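Local coordinates for DNAation factor-related protein 4 (Drosophila melanogaster, PDB 5XPC) that probably acts as an apoptotic DNA endonuclease and is represented here by its CIDE domain, a module that forms higher-order assemblies for DNA fragmentation, at residues Ala7-Tyr12 / Gly26-Glu31; Thr15-Thr20 / Val80-Ala85; Phe41-Pro46 / Phe72-Pro77. All coordinates share one frame; numbering follows the deposited sequence.

The three contacts are spread over one ubiquitin-like CIDE domain. Contacts 1 and 2 lie on opposite sides of its centre, about 22 Å apart between centres. Contact 1 pairs strands 10-15 and 22-27 of the first hairpin by backbone bonds, partly buried, beside a second subunit. Contact 2 is a surface contact, where the loop of the same hairpin holds the start of helix 84-92 through polar and charged groups. Contact 3 is partly buried and mainly apolar, packing the loop after helix 30-40 on strand 71-75. Strand 10-15 connects them all: Y12 packs on F72, while T15 probably exchanges backbone hydrogen bonds with F72 and V74.

Contact 1: Ala7-Tyr12 / Gly26-Glu31; sequences APMRGY and GANSLE
N28 leaves the end of strand 22-27 with CG in the crowded position between its backbone N and carbonyl carbon (chi1 63°). Its CB sits against two successive carbonyls, 3.3 Å from A7 O and 3.4 Å from P8 O. Farther out, CG lies 4.0 Å from M9 CE, and at the tip ND2 approaches M9 CE at 3.8 Å. M9, bent at chi2, crosses N28 obliquely and lays SD 3.6 Å from A27 C; long and flexible, it suits this exposed margin, where it also packs on E61 of a second subunit. In the backbone, R10 and A27 form an antiparallel hydrogen-bonded pair. R10 N meets A27 O at 2.9 Å, nearly straight at 171° but 41° above the carbonyl plane, and A27 N returns a bond to R10 O. A water 2.6 Å from Y12 OH donates to A27 O, at 2.9 Å. R10 NH1 donates to Y12 OH, while R10 NH2 reaches L66 O. A27, small enough for a buried site, lies against helix 30-40. A27 O is thus gripped twice, by a backbone N-H and a water, so the open end of this ubiquitin-like fold's first hairpin ties Y12 and R10 into one polar network.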
ATOM      1  N   ALA B   7     -11.763 -24.128   8.230  1.00 67.76           N
ATOM      2  CA  ALA B   7     -11.499 -23.026   7.318  1.00 52.82           C
ATOM      3  C   ALA B   7     -12.087 -23.323   5.939  1.00 43.12           C
ATOM      4  O   ALA B   7     -12.100 -24.473   5.493  1.00 42.29           O
ATOM      5  CB  ALA B   7      -9.996 -22.781   7.200  1.00 49.04           C
ATOM      6  N   PRO B   8     -12.584 -22.306   5.242  1.00 44.30           N
ATOM      7  CA  PRO B   8     -13.244 -22.561   3.958  1.00 44.20           C
ATOM      8  C   PRO B   8     -12.242 -22.882   2.861  1.00 37.02           C
ATOM      9  O   PRO B   8     -11.091 -22.434   2.884  1.00 36.09           O
ATOM     10  CB  PRO B   8     -13.981 -21.245   3.676  1.00 42.61           C
ATOM     11  CG  PRO B   8     -13.136 -20.215   4.343  1.00 45.09           C
ATOM     12  CD  PRO B   8     -12.564 -20.870   5.580  1.00 44.39           C
ATOM     13  N   MET B   9     -12.691 -23.698   1.904  1.00 36.50           N
ATOM     14  CA  MET B   9     -11.935 -23.915   0.677  1.00 35.99           C
ATOM     15  C   MET B   9     -11.882 -22.630  -0.139  1.00 32.87           C
ATOM     16  O   MET B   9     -12.890 -21.932  -0.289  1.00 29.76           O
ATOM     17  CB  MET B   9     -12.578 -25.014  -0.174  1.00 35.71           C
ATOM     18  CG  MET B   9     -12.438 -26.403   0.383  1.00 38.04           C
ATOM     19  SD  MET B   9     -10.735 -26.973   0.247  1.00 36.90           S
ATOM     20  CE  MET B   9     -10.846 -28.505   1.173  1.00 41.13           C
ATOM     21  N   ARG B  10     -10.700 -22.320  -0.667  1.00 25.58           N
ATOM     22  CA  ARG B  10     -10.541 -21.244  -1.632  1.00 28.53           C
ATOM     23  C   ARG B  10      -9.809 -21.778  -2.854  1.00 28.02           C
ATOM     24  O   ARG B  10      -9.065 -22.756  -2.774  1.00 27.65           O
ATOM     25  CB  ARG B  10      -9.777 -20.056  -1.041  1.00 27.89           C
ATOM     26  CG  ARG B  10     -10.391 -19.525   0.246  1.00 32.31           C
ATOM     27  CD  ARG B  10      -9.439 -18.553   0.902  1.00 36.17           C
ATOM     28  NE  ARG B  10      -9.560 -17.229   0.314  1.00 37.67           N
ATOM     29  CZ  ARG B  10      -8.550 -16.381   0.152  1.00 36.39           C
ATOM     30  NH1 ARG B  10      -7.316 -16.721   0.512  1.00 31.03           N
ATOM     31  NH2 ARG B  10      -8.777 -15.190  -0.377  1.00 38.15           N
ATOM     32  N   GLY B  11     -10.037 -21.126  -3.992  1.00 26.94           N
ATOM     33  CA  GLY B  11      -9.362 -21.491  -5.224  1.00 27.01           C
ATOM     34  C   GLY B  11      -8.069 -20.709  -5.403  1.00 28.20           C
ATOM     35  O   GLY B  11      -8.023 -19.500  -5.176  1.00 28.21           O
ATOM     36  N   TYR B  12      -7.021 -21.420  -5.828  1.00 23.40           N
ATOM     37  CA  TYR B  12      -5.706 -20.834  -6.089  1.00 21.10           C
ATOM     38  C   TYR B  12      -5.158 -21.387  -7.399  1.00 23.52           C
ATOM     39  O   TYR B  12      -5.612 -22.423  -7.893  1.00 28.31           O
ATOM     40  CB  TYR B  12      -4.707 -21.130  -4.949  1.00 23.20           C
ATOM     41  CG  TYR B  12      -5.152 -20.679  -3.562  1.00 29.69           C
ATOM     42  CD1 TYR B  12      -5.648 -21.592  -2.635  1.00 27.29           C
ATOM     43  CD2 TYR B  12      -5.064 -19.342  -3.178  1.00 27.90           C
ATOM     44  CE1 TYR B  12      -6.048 -21.182  -1.357  1.00 24.89           C
ATOM     45  CE2 TYR B  12      -5.455 -18.927  -1.903  1.00 25.83           C
ATOM     46  CZ  TYR B  12      -5.947 -19.847  -1.000  1.00 28.63           C
ATOM     47  OH  TYR B  12      -6.335 -19.425   0.265  1.00 29.61           O
ATOM     48  N   GLY B  26      -8.086 -26.201  -5.237  1.00 24.50           N
ATOM     49  CA  GLY B  26      -8.819 -25.760  -4.056  1.00 25.38           C
ATOM     50  C   GLY B  26      -8.130 -26.227  -2.783  1.00 28.27           C
ATOM     51  O   GLY B  26      -7.708 -27.378  -2.674  1.00 29.42           O
ATOM     52  N   ALA B  27      -8.002 -25.311  -1.824  1.00 25.45           N
ATOM     53  CA  ALA B  27      -7.382 -25.667  -0.558  1.00 25.96           C
ATOM     54  C   ALA B  27      -7.904 -24.772   0.557  1.00 27.23           C
ATOM     55  O   ALA B  27      -8.304 -23.623   0.328  1.00 26.01           O
ATOM     56  CB  ALA B  27      -5.843 -25.577  -0.630  1.00 25.15           C
ATOM     57  N   ASN B  28      -7.875 -25.309   1.778  1.00 31.89           N
ATOM     58  CA  ASN B  28      -8.286 -24.571   2.964  1.00 31.19           C
ATOM     59  C   ASN B  28      -7.121 -24.296   3.908  1.00 32.25           C
ATOM     60  O   ASN B  28      -7.344 -23.823   5.024  1.00 30.01           O
ATOM     61  CB  ASN B  28      -9.410 -25.319   3.695  1.00 32.07           C
ATOM     62  CG  ASN B  28      -8.979 -26.682   4.211  1.00 34.42           C
ATOM     63  OD1 ASN B  28      -7.806 -27.041   4.160  1.00 34.28           O
ATOM     64  ND2 ASN B  28      -9.934 -27.442   4.735  1.00 37.54           N
ATOM     65  N   SER B  29      -5.890 -24.595   3.493  1.00 27.40           N
ATOM     66  CA  SER B  29      -4.712 -24.318   4.304  1.00 25.46           C
ATOM     67  C   SER B  29      -3.494 -24.329   3.394  1.00 30.01           C
ATOM     68  O   SER B  29      -3.513 -24.917   2.306  1.00 25.79           O
ATOM     69  CB  SER B  29      -4.538 -25.342   5.433  1.00 30.22           C
ATOM     70  OG  SER B  29      -4.047 -26.576   4.921  1.00 30.99           O
ATOM     71  N   LEU B  30      -2.429 -23.671   3.855  1.00 28.19           N
ATOM     72  CA  LEU B  30      -1.169 -23.727   3.127  1.00 25.73           C
ATOM     73  C   LEU B  30      -0.641 -25.158   3.067  1.00 28.67           C
ATOM     74  O   LEU B  30      -0.140 -25.600   2.023  1.00 26.82           O
ATOM     75  CB  LEU B  30      -0.148 -22.797   3.779  1.00 24.86           C
ATOM     76  CG  LEU B  30       1.260 -22.785   3.186  1.00 30.35           C
ATOM     77  CD1 LEU B  30       1.217 -22.381   1.717  1.00 26.11           C
ATOM     78  CD2 LEU B  30       2.162 -21.838   3.991  1.00 27.73           C
ATOM     79  N   GLU B  31      -0.754 -25.896   4.175  1.00 27.86           N
ATOM     80  CA  GLU B  31      -0.336 -27.297   4.189  1.00 34.58           C
ATOM     81  C   GLU B  31      -1.032 -28.092   3.090  1.00 30.25           C
ATOM     82  O   GLU B  31      -0.387 -28.843   2.341  1.00 27.45           O
ATOM     83  CB  GLU B  31      -0.624 -27.910   5.559  1.00 41.57           C
ATOM     84  CG  GLU B  31      -0.407 -29.408   5.619  1.00 61.87           C
ATOM     85  CD  GLU B  31      -0.596 -29.969   7.015  1.00 78.85           C
ATOM     86  OE1 GLU B  31      -1.313 -29.339   7.823  1.00 82.87           O
ATOM     87  OE2 GLU B  31      -0.019 -31.039   7.306  1.00 84.95           O
TER
HETATM   88  O   HOH W   1      -7.489 -21.223   1.782  1.00 29.21           O

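Contact 2: Thr15-Thr20 / Val80-Ala85; sequences TDNERT and VITTDA
D16 to R19 make a type I beta turn, closed by R19 N donating to D16 O at 3.0 Å, and R19 itself takes a left-handed backbone conformation. In the other segment, I81 and T82 run extended until T83, whose side chain N-caps the helix that begins at D84. The nearest CA atoms, N17 CA and I81 CA, are 6.1 Å apart, so side chains bridge the segments. N17 does so with CG anti to its backbone N (chi1 -158°), which brings OD1 2.9 Å from T82 N; the N-H falls in the amide plane, on a lone pair of OD1. Asparagine suits the place, being short and carrying a carbonyl that can stand in for a backbone acceptor. R19 bends at chi2 and arrives end-on. NH1 and NH2 both donate to T82 O, each at 2.9 Å, in the plane of the guanidinium. NH1 also turns to N17 O, and NH2 to D84 OD1 at 3.1 Å in a salt bridge, with the guanidinium and carboxylate planes 65° apart. Four donations to three acceptors at its edge should fix the rotation of the flat group, and the carboxylate probably helps to balance its charge. F87 adds a cation-pi contact. D16 steadies the turn from within, OD1 taking T20 N and OD2 taking T20 OG1 at 2.6 Å. The result is a hairpin loop clasped to a capped helix start, here joining the first hairpin of a ubiquitin-like fold to helix 84-92, the last helix of this chain.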
ATOM      1  N   THR B  15       1.684 -22.982 -10.722  1.00 22.93           N
ATOM      2  CA  THR B  15       2.462 -23.483 -11.838  1.00 23.69           C
ATOM      3  C   THR B  15       3.905 -23.611 -11.371  1.00 25.38           C
ATOM      4  O   THR B  15       4.245 -23.262 -10.234  1.00 23.40           O
ATOM      5  CB  THR B  15       2.297 -22.562 -13.066  1.00 23.51           C
ATOM      6  OG1 THR B  15       2.895 -23.158 -14.223  1.00 28.55           O
ATOM      7  CG2 THR B  15       2.894 -21.166 -12.794  1.00 22.11           C
ATOM      8  N   ASP B  16       4.757 -24.145 -12.232  1.00 25.89           N
ATOM      9  CA  ASP B  16       6.167 -24.252 -11.900  1.00 31.11           C
ATOM     10  C   ASP B  16       6.916 -23.063 -12.495  1.00 32.00           C
ATOM     11  O   ASP B  16       6.334 -22.181 -13.135  1.00 28.03           O
ATOM     12  CB  ASP B  16       6.748 -25.597 -12.351  1.00 30.59           C
ATOM     13  CG  ASP B  16       6.541 -25.882 -13.832  1.00 40.96           C
ATOM     14  OD1 ASP B  16       6.210 -24.958 -14.601  1.00 43.62           O
ATOM     15  OD2 ASP B  16       6.736 -27.051 -14.231  1.00 47.35           O
ATOM     16  N   ASN B  17       8.226 -23.024 -12.259  1.00 31.34           N
ATOM     17  CA  ASN B  17       8.987 -21.844 -12.651  1.00 37.68           C
ATOM     18  C   ASN B  17       9.025 -21.673 -14.166  1.00 42.82           C
ATOM     19  O   ASN B  17       9.159 -20.546 -14.661  1.00 40.12           O
ATOM     20  CB  ASN B  17      10.397 -21.916 -12.074  1.00 38.79           C
ATOM     21  CG  ASN B  17      11.045 -20.552 -11.977  1.00 44.74           C
ATOM     22  OD1 ASN B  17      10.374 -19.550 -11.706  1.00 36.61           O
ATOM     23  ND2 ASN B  17      12.352 -20.501 -12.198  1.00 51.21           N
ATOM     24  N   GLU B  18       8.870 -22.761 -14.916  1.00 45.75           N
ATOM     25  CA  GLU B  18       8.868 -22.697 -16.371  1.00 49.74           C
ATOM     26  C   GLU B  18       7.470 -22.580 -16.966  1.00 49.37           C
ATOM     27  O   GLU B  18       7.343 -22.511 -18.196  1.00 52.25           O
ATOM     28  CB  GLU B  18       9.579 -23.924 -16.945  1.00 59.09           C
ATOM     29  CG  GLU B  18      11.069 -23.917 -16.701  1.00 69.90           C
ATOM     30  CD  GLU B  18      11.722 -22.663 -17.242  1.00 79.90           C
ATOM     31  OE1 GLU B  18      11.408 -22.280 -18.389  1.00 81.12           O
ATOM     32  OE2 GLU B  18      12.530 -22.045 -16.518  1.00 86.67           O
ATOM     33  N   ARG B  19       6.427 -22.550 -16.132  1.00 39.23           N
ATOM     34  CA  ARG B  19       5.045 -22.420 -16.597  1.00 40.26           C
ATOM     35  C   ARG B  19       4.677 -23.549 -17.561  1.00 41.48           C
ATOM     36  O   ARG B  19       3.968 -23.340 -18.547  1.00 48.01           O
ATOM     37  CB  ARG B  19       4.802 -21.050 -17.241  1.00 38.85           C
ATOM     38  CG  ARG B  19       4.546 -19.905 -16.260  1.00 41.22           C
ATOM     39  CD  ARG B  19       5.817 -19.456 -15.530  1.00 37.26           C
ATOM     40  NE  ARG B  19       5.617 -18.183 -14.829  1.00 38.34           N
ATOM     41  CZ  ARG B  19       6.509 -17.619 -14.017  1.00 41.64           C
ATOM     42  NH1 ARG B  19       7.675 -18.214 -13.785  1.00 34.79           N
ATOM     43  NH2 ARG B  19       6.233 -16.462 -13.427  1.00 37.08           N
ATOM     44  N   THR B  20       5.160 -24.759 -17.268  1.00 37.73           N
ATOM     45  CA  THR B  20       4.969 -25.891 -18.176  1.00 40.53           C
ATOM     46  C   THR B  20       3.581 -26.498 -18.035  1.00 39.94           C
ATOM     47  O   THR B  20       2.980 -26.916 -19.030  1.00 42.89           O
ATOM     48  CB  THR B  20       6.008 -26.980 -17.914  1.00 46.08           C
ATOM     49  OG1 THR B  20       5.802 -27.528 -16.603  1.00 43.29           O
ATOM     50  CG2 THR B  20       7.431 -26.438 -18.047  1.00 50.93           C
ATOM     51  N   VAL B  80      14.897 -18.633  -6.278  1.00 59.12           N
ATOM     52  CA  VAL B  80      14.796 -17.387  -7.027  1.00 60.04           C
ATOM     53  C   VAL B  80      13.901 -17.694  -8.222  1.00 52.63           C
ATOM     54  O   VAL B  80      14.338 -18.246  -9.238  1.00 45.10           O
ATOM     55  CB  VAL B  80      16.168 -16.847  -7.437  1.00 62.39           C
ATOM     56  CG1 VAL B  80      16.006 -15.653  -8.368  1.00 64.00           C
ATOM     57  CG2 VAL B  80      16.963 -16.446  -6.192  1.00 57.20           C
ATOM     58  N   ILE B  81      12.656 -17.396  -8.090  1.00 47.62           N
ATOM     59  CA  ILE B  81      11.725 -17.716  -9.152  1.00 43.30           C
ATOM     60  C   ILE B  81      11.752 -16.579 -10.159  1.00 39.51           C
ATOM     61  O   ILE B  81      12.121 -15.440  -9.847  1.00 36.69           O
ATOM     62  CB  ILE B  81      10.313 -17.981  -8.587  1.00 52.06           C
ATOM     63  CG1 ILE B  81       9.672 -16.693  -8.082  1.00 49.52           C
ATOM     64  CG2 ILE B  81      10.387 -18.996  -7.443  1.00 47.33           C
ATOM     65  CD1 ILE B  81       8.734 -16.033  -9.065  1.00 52.64           C
ATOM     66  N   THR B  82      11.387 -16.904 -11.390  1.00 34.65           N
ATOM     67  CA  THR B  82      11.207 -15.906 -12.431  1.00 39.55           C
ATOM     68  C   THR B  82       9.831 -15.281 -12.254  1.00 36.47           C
ATOM     69  O   THR B  82       8.818 -15.988 -12.298  1.00 34.58           O
ATOM     70  CB  THR B  82      11.338 -16.555 -13.808  1.00 43.91           C
ATOM     71  OG1 THR B  82      12.506 -17.384 -13.834  1.00 38.60           O
ATOM     72  CG2 THR B  82      11.459 -15.503 -14.895  1.00 46.91           C
ATOM     73  N   THR B  83       9.794 -13.973 -12.019  1.00 33.73           N
ATOM     74  CA  THR B  83       8.523 -13.274 -11.864  1.00 35.93           C
ATOM     75  C   THR B  83       7.740 -13.278 -13.178  1.00 34.60           C
ATOM     76  O   THR B  83       8.281 -13.554 -14.254  1.00 37.35           O
ATOM     77  CB  THR B  83       8.755 -11.833 -11.412  1.00 33.74           C
ATOM     78  OG1 THR B  83       9.513 -11.142 -12.415  1.00 36.72           O
ATOM     79  CG2 THR B  83       9.518 -11.801 -10.086  1.00 38.11           C
ATOM     80  N   ASP B  84       6.444 -12.972 -13.075  1.00 36.75           N
ATOM     81  CA  ASP B  84       5.607 -12.829 -14.268  1.00 41.84           C
ATOM     82  C   ASP B  84       6.223 -11.856 -15.266  1.00 44.29           C
ATOM     83  O   ASP B  84       6.311 -12.145 -16.465  1.00 44.83           O
ATOM     84  CB  ASP B  84       4.202 -12.357 -13.883  1.00 38.80           C
ATOM     85  CG  ASP B  84       3.347 -13.460 -13.293  1.00 49.40           C
ATOM     86  OD1 ASP B  84       3.673 -14.650 -13.494  1.00 45.91           O
ATOM     87  OD2 ASP B  84       2.332 -13.131 -12.638  1.00 56.34           O
ATOM     88  N   ALA B  85       6.652 -10.687 -14.781  1.00 43.92           N
ATOM     89  CA  ALA B  85       7.237  -9.680 -15.661  1.00 48.41           C
ATOM     90  C   ALA B  85       8.484 -10.213 -16.358  1.00 50.88           C
ATOM     91  O   ALA B  85       8.635 -10.069 -17.577  1.00 53.01           O
ATOM     92  CB  ALA B  85       7.559  -8.417 -14.865  1.00 47.61           C
TER

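Contact 3: Phe41-Pro46 / Phe72-Pro77; sequences FPLLEP and FIVSGP
Two flat groups frame this contact, the F41 ring at its buried end and the E45 carboxylate at its exposed one. The ring meets V74 through CD2, 3.5 Å from V74 CG1, while D16, R21 and V14 also touch F41. P77 CG sits over one face of the carboxylate, 3.4 Å from E45 CD; P77 CG is also 3.7 Å from E45 OE2. Between them the loop after helix 30-40 packs against the end of strand 71-75 of the ubiquitin-like fold on its way into strand 47-50, that strand's antiparallel neighbour. V74 is the hub. Its CG1 takes the crowded position between backbone N and carbonyl carbon (chi1 60°) and faces F41, leaving CG2, anti to the N, for L43 CD1 at 3.7 Å and P46 CB at 3.9 Å. A branched valine thus serves two sets of partners from one short side chain, and V14 and L48 add to its apolar surroundings. An alanine here would remove both methyls and would probably loosen the F41 ring together with the loop at L43 and P46. P46, rigid and apolar, continues this packing onto I34 and K38 of helix 30-40. E45 reaches P77 on an extended chain, whose methylene groups also suit a proline surface. Where the strand ends, the segments rely on weak CA-H...O contacts. G76 CA points its hydrogen at E45 O, and a CB on G76 would fall 2.6 Å from P77 CD, so glycine fits. In return, P46 CA approaches S75 O at 3.4 Å, with 142° at the hydrogen.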
ATOM      1  N   PHE B  41       3.567 -31.521  -9.082  1.00 27.05           N
ATOM      2  CA  PHE B  41       4.972 -31.183  -9.330  1.00 26.85           C
ATOM      3  C   PHE B  41       5.829 -31.879  -8.283  1.00 29.85           C
ATOM      4  O   PHE B  41       6.044 -31.334  -7.187  1.00 28.19           O
ATOM      5  CB  PHE B  41       5.204 -29.674  -9.263  1.00 27.66           C
ATOM      6  CG  PHE B  41       4.330 -28.883 -10.200  1.00 29.33           C
ATOM      7  CD1 PHE B  41       4.702 -28.702 -11.528  1.00 34.69           C
ATOM      8  CD2 PHE B  41       3.148 -28.322  -9.753  1.00 28.99           C
ATOM      9  CE1 PHE B  41       3.899 -27.969 -12.411  1.00 31.40           C
ATOM     10  CE2 PHE B  41       2.339 -27.581 -10.627  1.00 30.31           C
ATOM     11  CZ  PHE B  41       2.722 -27.412 -11.954  1.00 28.20           C
ATOM     12  N   PRO B  42       6.336 -33.070  -8.573  1.00 30.14           N
ATOM     13  CA  PRO B  42       7.105 -33.816  -7.566  1.00 31.17           C
ATOM     14  C   PRO B  42       8.417 -33.139  -7.203  1.00 31.77           C
ATOM     15  O   PRO B  42       9.404 -33.231  -7.938  1.00 37.95           O
ATOM     16  CB  PRO B  42       7.339 -35.174  -8.245  1.00 35.46           C
ATOM     17  CG  PRO B  42       6.223 -35.303  -9.216  1.00 39.41           C
ATOM     18  CD  PRO B  42       5.969 -33.908  -9.725  1.00 31.51           C
ATOM     19  N   LEU B  43       8.438 -32.485  -6.040  1.00 29.00           N
ATOM     20  CA  LEU B  43       9.593 -31.751  -5.549  1.00 29.32           C
ATOM     21  C   LEU B  43       9.932 -32.227  -4.143  1.00 32.64           C
ATOM     22  O   LEU B  43       9.038 -32.558  -3.357  1.00 31.23           O
ATOM     23  CB  LEU B  43       9.312 -30.238  -5.523  1.00 32.46           C
ATOM     24  CG  LEU B  43       8.984 -29.578  -6.860  1.00 30.54           C
ATOM     25  CD1 LEU B  43       8.370 -28.191  -6.636  1.00 35.30           C
ATOM     26  CD2 LEU B  43      10.264 -29.485  -7.668  1.00 34.15           C
ATOM     27  N   LEU B  44      11.230 -32.242  -3.832  1.00 28.74           N
ATOM     28  CA  LEU B  44      11.700 -32.745  -2.542  1.00 30.90           C
ATOM     29  C   LEU B  44      11.223 -31.873  -1.386  1.00 36.39           C
ATOM     30  O   LEU B  44      10.778 -32.388  -0.350  1.00 36.93           O
ATOM     31  CB  LEU B  44      13.224 -32.819  -2.539  1.00 32.65           C
ATOM     32  CG  LEU B  44      13.787 -33.854  -3.502  1.00 32.47           C
ATOM     33  CD1 LEU B  44      15.293 -33.720  -3.609  1.00 32.95           C
ATOM     34  CD2 LEU B  44      13.388 -35.262  -3.061  1.00 38.55           C
ATOM     35  N   GLU B  45      11.355 -30.556  -1.516  1.00 27.49           N
ATOM     36  CA  GLU B  45      11.007 -29.629  -0.436  1.00 31.35           C
ATOM     37  C   GLU B  45      10.209 -28.476  -1.040  1.00 30.55           C
ATOM     38  O   GLU B  45      10.723 -27.363  -1.214  1.00 31.76           O
ATOM     39  CB  GLU B  45      12.262 -29.145   0.303  1.00 37.68           C
ATOM     40  CG  GLU B  45      11.989 -28.007   1.275  1.00 48.33           C
ATOM     41  CD  GLU B  45      13.176 -27.619   2.134  1.00 59.40           C
ATOM     42  OE1 GLU B  45      14.242 -28.287   2.065  1.00 50.21           O
ATOM     43  OE2 GLU B  45      13.039 -26.599   2.850  1.00 66.22           O
ATOM     44  N   PRO B  46       8.942 -28.707  -1.382  1.00 27.02           N
ATOM     45  CA  PRO B  46       8.185 -27.675  -2.100  1.00 25.60           C
ATOM     46  C   PRO B  46       7.820 -26.500  -1.202  1.00 30.27           C
ATOM     47  O   PRO B  46       7.456 -26.673  -0.037  1.00 26.11           O
ATOM     48  CB  PRO B  46       6.930 -28.419  -2.578  1.00 27.31           C
ATOM     49  CG  PRO B  46       6.779 -29.545  -1.607  1.00 26.83           C
ATOM     50  CD  PRO B  46       8.194 -29.971  -1.284  1.00 29.92           C
ATOM     51  N   PHE B  72       0.663 -18.794  -7.827  1.00 23.00           N
ATOM     52  CA  PHE B  72       1.887 -19.177  -7.136  1.00 23.82           C
ATOM     53  C   PHE B  72       2.792 -19.984  -8.057  1.00 25.97           C
ATOM     54  O   PHE B  72       2.318 -20.738  -8.913  1.00 24.20           O
ATOM     55  CB  PHE B  72       1.590 -20.014  -5.875  1.00 25.49           C
ATOM     56  CG  PHE B  72       0.657 -19.340  -4.907  1.00 26.42           C
ATOM     57  CD1 PHE B  72       1.108 -18.313  -4.100  1.00 28.44           C
ATOM     58  CD2 PHE B  72      -0.667 -19.742  -4.801  1.00 25.25           C
ATOM     59  CE1 PHE B  72       0.241 -17.671  -3.208  1.00 29.00           C
ATOM     60  CE2 PHE B  72      -1.533 -19.110  -3.916  1.00 29.44           C
ATOM     61  CZ  PHE B  72      -1.073 -18.077  -3.118  1.00 25.66           C
ATOM     62  N   ILE B  73       4.104 -19.813  -7.870  1.00 24.01           N
ATOM     63  CA  ILE B  73       5.115 -20.733  -8.379  1.00 25.78           C
ATOM     64  C   ILE B  73       5.467 -21.702  -7.261  1.00 30.22           C
ATOM     65  O   ILE B  73       5.810 -21.274  -6.147  1.00 26.20           O
ATOM     66  CB  ILE B  73       6.378 -19.986  -8.843  1.00 27.92           C
ATOM     67  CG1 ILE B  73       6.015 -18.831  -9.780  1.00 32.49           C
ATOM     68  CG2 ILE B  73       7.383 -20.974  -9.470  1.00 29.51           C
ATOM     69  CD1 ILE B  73       5.336 -19.277 -11.039  1.00 30.97           C
ATOM     70  N   VAL B  74       5.398 -23.003  -7.536  1.00 26.79           N
ATOM     71  CA  VAL B  74       5.890 -23.999  -6.590  1.00 26.84           C
ATOM     72  C   VAL B  74       7.314 -24.365  -6.984  1.00 28.81           C
ATOM     73  O   VAL B  74       7.606 -24.591  -8.168  1.00 27.77           O
ATOM     74  CB  VAL B  74       4.978 -25.238  -6.523  1.00 26.71           C
ATOM     75  CG1 VAL B  74       4.872 -25.942  -7.878  1.00 28.87           C
ATOM     76  CG2 VAL B  74       5.473 -26.199  -5.424  1.00 25.13           C
ATOM     77  N   SER B  75       8.207 -24.396  -6.000  1.00 27.63           N
ATOM     78  CA  SER B  75       9.624 -24.615  -6.263  1.00 32.60           C
ATOM     79  C   SER B  75      10.280 -25.137  -4.996  1.00 26.42           C
ATOM     80  O   SER B  75       9.665 -25.186  -3.930  1.00 27.72           O
ATOM     81  CB  SER B  75      10.297 -23.321  -6.727  1.00 33.50           C
ATOM     82  OG  SER B  75      11.650 -23.538  -7.057  1.00 31.71           O
ATOM     83  N   GLY B  76      11.552 -25.511  -5.119  1.00 29.18           N
ATOM     84  CA  GLY B  76      12.335 -25.892  -3.972  1.00 34.16           C
ATOM     85  C   GLY B  76      12.591 -24.739  -3.022  1.00 44.75           C
ATOM     86  O   GLY B  76      11.967 -23.677  -3.095  1.00 50.07           O
ATOM     87  N   PRO B  77      13.521 -24.942  -2.096  1.00 35.21           N
ATOM     88  CA  PRO B  77      13.770 -23.944  -1.049  1.00 43.89           C
ATOM     89  C   PRO B  77      14.586 -22.766  -1.549  1.00 50.43           C
ATOM     90  O   PRO B  77      15.342 -22.863  -2.521  1.00 45.40           O
ATOM     91  CB  PRO B  77      14.571 -24.708   0.013  1.00 46.96           C
ATOM     92  CG  PRO B  77      14.711 -26.085  -0.461  1.00 49.06           C
ATOM     93  CD  PRO B  77      14.262 -26.189  -1.887  1.00 35.88           C
TER